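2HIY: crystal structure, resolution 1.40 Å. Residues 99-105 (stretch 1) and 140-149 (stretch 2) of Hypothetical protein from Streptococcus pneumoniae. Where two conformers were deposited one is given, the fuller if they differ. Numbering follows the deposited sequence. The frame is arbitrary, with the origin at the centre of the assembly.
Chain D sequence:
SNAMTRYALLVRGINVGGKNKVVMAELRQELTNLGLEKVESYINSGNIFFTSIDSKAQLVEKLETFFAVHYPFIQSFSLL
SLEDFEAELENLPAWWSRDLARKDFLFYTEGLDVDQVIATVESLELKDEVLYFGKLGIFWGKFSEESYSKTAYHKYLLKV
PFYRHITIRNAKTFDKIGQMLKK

Stretch 1 99-105: DLARKDF
Stretch 2, residues 140-149: WGKFSEESYS

The guanidinium of R102 is held in two ways at once: it lies flat on the ring of Y148, centres 3.9 Å apart and planes at 21°, while its edge meets the carboxylate of E145. R102 NE donates to E145 OE2 at 3.0 Å and R102 NH2 to E145 OE1 at 2.9 Å, a two-pronged salt bridge. R102 is nearly extended beyond CB (m, t, t, chi4 -178°) and E145 is folded (m, m, chi3 -18°). Y148 chi1 is t, with chi2 82°.

An antiparallel ladder alternates hydrogen-bonded and non-hydrogen-bonded pairs. Strands 102-105 and 140-142 run antiparallel, their N-to-C directions 166° apart. Their residues are extended (R102 -142/137, K142 -120/127). R102 N donates to K142 O at 3.1 Å and K142 N to R102 O at 2.8 Å; D104 N donates to W140 O at 3.0 Å and W140 N to D104 O at 2.9 Å. Between them, K103 CA lies 4.4 Å from G141 CA, without hydrogen bonds. An ideal CB on G141 would lie 2.5 Å from L100 CD2, so the leucine (m, p) occupies that space.

R102, D104, W140 and K142 share one face. There K142 (m, p, p, t) curls so that K142 NZ meets D104 OD2 (chi1 m) at 2.6 Å and W140 O at 2.9 Å. Where the ladder ends, A101 (-61/-41) and F143 (-73/-34; chi1 m) leave the strand conformation; A101 N donates to F143 O at 3.2 Å, and L100 CG packs 3.6 Å from F143 CD1.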

# COMPACT_ATOMS: atom_id res chain seq x y z
N ASP D 99 16.97 -25.73 2.40
CA ASP D 99 16.84 -24.33 1.99
C ASP D 99 15.75 -24.11 0.95
O ASP D 99 16.00 -23.61 -0.15
CB ASP D 99 18.20 -23.88 1.43
CG ASP D 99 18.26 -22.39 1.16
OD1 ASP D 99 17.54 -21.61 1.83
OD2 ASP D 99 19.05 -22.01 0.26
N LEU D 100 14.52 -24.45 1.31
CA LEU D 100 13.37 -24.18 0.45
C LEU D 100 13.11 -22.70 0.51
O LEU D 100 13.42 -22.04 1.52
CB LEU D 100 12.14 -24.90 1.00
CG LEU D 100 12.03 -26.38 0.59
CD1 LEU D 100 13.09 -27.26 1.25
CD2 LEU D 100 10.64 -26.87 0.99
N ALA D 101 12.50 -22.17 -0.54
CA ALA D 101 12.26 -20.73 -0.59
C ALA D 101 11.40 -20.26 0.55
O ALA D 101 11.65 -19.21 1.13
CB ALA D 101 11.65 -20.31 -1.90
N ARG D 102 10.36 -21.03 0.88
CA ARG D 102 9.45 -20.65 1.97
C ARG D 102 9.04 -21.89 2.75
O ARG D 102 8.71 -22.92 2.14
CB ARG D 102 8.20 -19.95 1.43
CG ARG D 102 8.58 -18.68 0.68
CD ARG D 102 7.44 -17.78 0.55
NE ARG D 102 7.70 -16.76 -0.45
CZ ARG D 102 6.82 -15.81 -0.72
NH1 ARG D 102 5.69 -15.75 -0.02
NH2 ARG D 102 7.07 -14.91 -1.65
N LYS D 103 9.03 -21.80 4.06
CA LYS D 103 8.58 -22.89 4.93
C LYS D 103 7.67 -22.33 5.98
O LYS D 103 8.07 -21.40 6.68
CB LYS D 103 9.75 -23.60 5.56
CG LYS D 103 10.65 -24.34 4.55
CD LYS D 103 11.82 -25.05 5.20
CE LYS D 103 12.84 -24.04 5.75
NZ LYS D 103 14.12 -24.69 6.19
N ASP D 104 6.48 -22.86 6.09
CA ASP D 104 5.49 -22.41 7.06
C ASP D 104 4.95 -23.57 7.87
O ASP D 104 4.87 -24.69 7.36
CB ASP D 104 4.37 -21.69 6.34
CG ASP D 104 4.89 -20.47 5.59
OD1 ASP D 104 5.35 -19.52 6.26
OD2 ASP D 104 4.93 -20.48 4.34
N PHE D 105 4.57 -23.28 9.12
CA PHE D 105 3.87 -24.27 9.91
C PHE D 105 2.48 -23.71 10.17
O PHE D 105 2.36 -22.58 10.65
CB PHE D 105 4.58 -24.54 11.23
CG PHE D 105 4.10 -25.79 11.92
CD1 PHE D 105 4.53 -27.02 11.47
CD2 PHE D 105 3.19 -25.74 12.97
CE1 PHE D 105 4.11 -28.18 12.08
CE2 PHE D 105 2.78 -26.88 13.59
CZ PHE D 105 3.23 -28.12 13.13
N TRP D 140 4.58 -27.04 5.72
CA TRP D 140 4.27 -26.81 4.30
C TRP D 140 5.37 -26.00 3.68
O TRP D 140 5.59 -24.81 4.03
CB TRP D 140 2.92 -26.13 4.18
CG TRP D 140 2.23 -26.19 2.87
CD1 TRP D 140 2.77 -26.28 1.60
CD2 TRP D 140 0.82 -26.19 2.69
NE1 TRP D 140 1.77 -26.32 0.63
CE2 TRP D 140 0.56 -26.27 1.29
CE3 TRP D 140 -0.27 -26.12 3.58
CZ2 TRP D 140 -0.75 -26.28 0.77
CZ3 TRP D 140 -1.57 -26.13 3.06
CH2 TRP D 140 -1.79 -26.22 1.66
N GLY D 141 6.13 -26.63 2.78
CA GLY D 141 7.30 -26.02 2.16
C GLY D 141 6.99 -25.72 0.71
O GLY D 141 6.32 -26.50 0.03
N LYS D 142 7.47 -24.57 0.26
CA LYS D 142 7.35 -24.20 -1.14
C LYS D 142 8.78 -24.03 -1.68
O LYS D 142 9.59 -23.29 -1.12
CB LYS D 142 6.54 -22.89 -1.27
CG LYS D 142 5.01 -23.02 -1.04
CD LYS D 142 4.57 -23.30 0.39
CE LYS D 142 5.02 -22.26 1.38
NZ LYS D 142 4.36 -22.49 2.71
N PHE D 143 9.09 -24.70 -2.78
CA PHE D 143 10.50 -24.84 -3.17
C PHE D 143 11.11 -23.60 -3.73
O PHE D 143 12.31 -23.37 -3.49
CB PHE D 143 10.69 -26.00 -4.13
CG PHE D 143 10.47 -27.33 -3.49
CD1 PHE D 143 11.44 -27.85 -2.65
CD2 PHE D 143 9.32 -28.06 -3.71
CE1 PHE D 143 11.25 -29.08 -2.02
CE2 PHE D 143 9.11 -29.32 -3.09
CZ PHE D 143 10.09 -29.81 -2.23
N SER D 144 10.35 -22.79 -4.45
CA SER D 144 10.99 -21.71 -5.22
C SER D 144 10.15 -20.46 -5.33
O SER D 144 8.94 -20.53 -5.55
CB SER D 144 11.30 -22.23 -6.62
OG SER D 144 11.83 -21.18 -7.43
N GLU D 145 10.80 -19.31 -5.26
CA GLU D 145 10.09 -18.07 -5.52
C GLU D 145 9.53 -18.02 -6.94
O GLU D 145 8.46 -17.43 -7.15
CB GLU D 145 11.01 -16.85 -5.29
CG GLU D 145 11.43 -16.66 -3.81
CD GLU D 145 10.32 -16.20 -2.88
OE1 GLU D 145 9.29 -15.69 -3.36
OE2 GLU D 145 10.47 -16.34 -1.64
N GLU D 146 10.20 -18.63 -7.90
CA GLU D 146 9.73 -18.55 -9.29
C GLU D 146 8.45 -19.35 -9.57
O GLU D 146 7.74 -19.06 -10.53
CB GLU D 146 10.83 -18.96 -10.26
CG GLU D 146 10.42 -19.03 -11.74
CD GLU D 146 10.38 -20.45 -12.28
OE1 GLU D 146 9.62 -21.28 -11.72
OE2 GLU D 146 11.10 -20.74 -13.26
N SER D 147 8.15 -20.34 -8.72
CA SER D 147 6.96 -21.15 -8.88
C SER D 147 5.96 -20.90 -7.77
O SER D 147 4.89 -21.52 -7.78
CB SER D 147 7.37 -22.62 -8.87
OG SER D 147 7.98 -22.88 -7.61
N TYR D 148 6.26 -20.02 -6.84
CA TYR D 148 5.43 -19.85 -5.67
C TYR D 148 3.98 -19.48 -6.01
O TYR D 148 3.03 -19.98 -5.38
CB TYR D 148 6.05 -18.80 -4.72
CG TYR D 148 5.19 -18.51 -3.53
CD1 TYR D 148 5.22 -19.36 -2.45
CD2 TYR D 148 4.29 -17.44 -3.52
CE1 TYR D 148 4.39 -19.14 -1.34
CE2 TYR D 148 3.46 -17.22 -2.42
CZ TYR D 148 3.52 -18.08 -1.34
OH TYR D 148 2.69 -17.88 -0.23
N SER D 149 3.79 -18.60 -6.99
CA SER D 149 2.44 -18.13 -7.30
C SER D 149 1.56 -19.23 -7.91
O SER D 149 0.34 -19.05 -7.98
CB SER D 149 2.48 -16.92 -8.24
OG SER D 149 2.90 -17.28 -9.53
O HOH W 1 12.69 -17.11 -0.47
O HOH W 2 3.62 -16.92 2.00